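Local atomic coordinates of cathepsin L Propeptide (PDB entry 3F75), a protein that is the propeptide of a cathepsin L-like papain-family protease, a mostly helical inhibitor domain of the I29 family. Residues G74-R78 with D79-R83. Numbering follows the deposited sequence.
Sequences GDLSR and DEFRR. With EDO (1,2-ethanediol), chain F.
Ser77 and Glu80 grip each other across the first turn of helix 78-84 as a capping box, with Ser77 at the N-cap. Glu80 OE1 reaches back to take the backbone N of Ser77 at 3.1 Å in an almost straight bond (174° at the hydrogen), met on the anti side of the carboxylate and somewhat out of its plane. In return Ser77 OG receives Glu80 N at 3.3 Å, a weak capping bond, and also lies alongside CG of the glutamate. Glu80 CG stands beside its own backbone N (chi1 -67°), and the extended chain beyond carries the carboxylate back past the serine. The same carboxylate is also held from helix 39-60: Arg45 makes a salt bridge to OE1 and Arg44 to OE2, and Arg45 also bonds to Asp75 O.

The ordinary helix bonds start at the same residue: Phe81 N gives to Ser77 O at 2.9 Å, and Arg82 N to Arg78 O follows. Leu76 CD1 lies 4.5 Å from Phe81 CD1, at the ring edge and near its plane, a loose contact, while Phe73 and an aromatic side chain of the other protein's chain meet the ring edge-to-face. Among the exposed residues, Arg82 bends at chi3 (52°) so that its NH2 comes over the carboxylate plane of Asp79 and forms a salt bridge to Asp79 OD1 at 3.0 Å.

Arg78 runs extended, away from the turn, and its NH2 makes a salt bridge to an acidic side chain of the other protein's chain. The Glu80 carboxylate therefore joins the helix start to helix 39-60, and the two arginines beside it probably favour its charged form.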
loop_
_atom_site.group_PDB
_atom_site.type_symbol
_atom_site.label_atom_id
_atom_site.label_comp_id
_atom_site.label_asym_id
_atom_site.label_seq_id
_atom_site.Cartn_x
_atom_site.Cartn_y
_atom_site.Cartn_z
ATOM N N GLY B 74 -4.198 6.478 14.535
ATOM C CA GLY B 74 -3.871 6.479 15.978
ATOM C C GLY B 74 -4.961 6.050 16.951
ATOM O O GLY B 74 -4.672 5.589 18.052
ATOM N N ASP B 75 -6.215 6.211 16.561
ATOM C CA ASP B 75 -7.345 5.844 17.425
ATOM C C ASP B 75 -8.040 4.548 17.003
ATOM O O ASP B 75 -9.168 4.290 17.430
ATOM C CB ASP B 75 -8.345 7.020 17.544
ATOM C CG ASP B 75 -9.005 7.401 16.214
ATOM O OD1 ASP B 75 -8.480 7.045 15.143
ATOM O OD2 ASP B 75 -10.060 8.082 16.248
ATOM N N LEU B 76 -7.338 3.698 16.235
ATOM C CA LEU B 76 -7.862 2.403 15.801
ATOM C C LEU B 76 -7.065 1.260 16.428
ATOM O O LEU B 76 -5.826 1.336 16.560
ATOM C CB LEU B 76 -7.766 2.253 14.284
ATOM C CG LEU B 76 -8.334 3.384 13.440
ATOM C CD1 LEU B 76 -8.017 3.172 11.980
ATOM C CD2 LEU B 76 -9.856 3.524 13.656
ATOM N N SER B 77 -7.779 0.205 16.794
ATOM C CA SER B 77 -7.168 -1.039 17.240
ATOM C C SER B 77 -6.778 -1.836 16.016
ATOM O O SER B 77 -7.217 -1.525 14.897
ATOM C CB SER B 77 -8.176 -1.840 18.046
ATOM O OG SER B 77 -9.251 -2.264 17.209
ATOM N N ARG B 78 -5.984 -2.881 16.222
ATOM C CA ARG B 78 -5.574 -3.741 15.121
ATOM C C ARG B 78 -6.777 -4.311 14.365
ATOM O O ARG B 78 -6.791 -4.320 13.135
ATOM C CB ARG B 78 -4.684 -4.874 15.616
ATOM C CG ARG B 78 -4.401 -5.915 14.549
ATOM C CD ARG B 78 -3.205 -6.772 14.889
ATOM N NE ARG B 78 -3.036 -7.857 13.924
ATOM C CZ ARG B 78 -2.130 -8.832 14.031
ATOM N NH1 ARG B 78 -1.297 -8.877 15.073
ATOM N NH2 ARG B 78 -2.068 -9.789 13.104
ATOM N N ASP B 79 -7.783 -4.775 15.092
ATOM C CA ASP B 79 -8.971 -5.362 14.455
ATOM C C ASP B 79 -9.695 -4.360 13.560
ATOM O O ASP B 79 -10.100 -4.692 12.445
ATOM C CB ASP B 79 -9.944 -5.884 15.511
ATOM C CG ASP B 79 -9.557 -7.250 16.073
ATOM O OD1 ASP B 79 -8.763 -8.008 15.463
ATOM O OD2 ASP B 79 -10.101 -7.592 17.139
ATOM N N GLU B 80 -9.863 -3.132 14.049
ATOM C CA GLU B 80 -10.546 -2.095 13.278
ATOM C C GLU B 80 -9.731 -1.699 12.046
ATOM O O GLU B 80 -10.263 -1.536 10.947
ATOM C CB GLU B 80 -10.826 -0.880 14.152
ATOM C CG GLU B 80 -11.831 -1.183 15.253
ATOM C CD GLU B 80 -11.868 -0.128 16.355
ATOM O OE1 GLU B 80 -10.867 0.581 16.579
ATOM O OE2 GLU B 80 -12.913 -0.010 17.016
ATOM N N PHE B 81 -8.430 -1.563 12.245
ATOM C CA PHE B 81 -7.495 -1.257 11.168
ATOM C C PHE B 81 -7.572 -2.304 10.050
ATOM O O PHE B 81 -7.737 -1.963 8.870
ATOM C CB PHE B 81 -6.090 -1.152 11.760
ATOM C CG PHE B 81 -5.031 -0.789 10.768
ATOM C CD1 PHE B 81 -5.113 0.392 10.051
ATOM C CD2 PHE B 81 -3.918 -1.618 10.585
ATOM C CE1 PHE B 81 -4.109 0.740 9.134
ATOM C CE2 PHE B 81 -2.919 -1.273 9.682
ATOM C CZ PHE B 81 -3.024 -0.098 8.948
ATOM N N ARG B 82 -7.517 -3.571 10.438
ATOM C CA ARG B 82 -7.538 -4.693 9.502
ATOM C C ARG B 82 -8.850 -4.765 8.740
ATOM O O ARG B 82 -8.870 -5.039 7.544
ATOM C CB ARG B 82 -7.350 -6.016 10.264
ATOM C CG ARG B 82 -7.591 -7.301 9.422
ATOM C CD ARG B 82 -7.333 -8.589 10.239
ATOM N NE ARG B 82 -8.071 -8.610 11.507
ATOM C CZ ARG B 82 -9.359 -8.924 11.637
ATOM N NH1 ARG B 82 -10.091 -9.259 10.579
ATOM N NH2 ARG B 82 -9.927 -8.901 12.839
ATOM N N ARG B 83 -9.946 -4.541 9.449
ATOM C CA ARG B 83 -11.260 -4.792 8.891
ATOM C C ARG B 83 -11.612 -3.777 7.802
ATOM O O ARG B 83 -12.346 -4.105 6.879
ATOM C CB ARG B 83 -12.344 -4.810 9.989
ATOM C CG ARG B 83 -12.471 -6.124 10.763
ATOM C CD ARG B 83 -13.801 -6.188 11.531
ATOM N NE ARG B 83 -13.981 -5.047 12.436
ATOM C CZ ARG B 83 -13.741 -5.049 13.752
ATOM N NH1 ARG B 83 -13.306 -6.138 14.377
ATOM N NH2 ARG B 83 -13.942 -3.946 14.454
HETATM C C1 EDO F . -12.663 7.697 12.207
HETATM O O1 EDO F . -11.761 8.682 11.662
HETATM C C2 EDO F . -12.159 7.178 13.553
HETATM O O2 EDO F . -11.692 8.285 14.329
#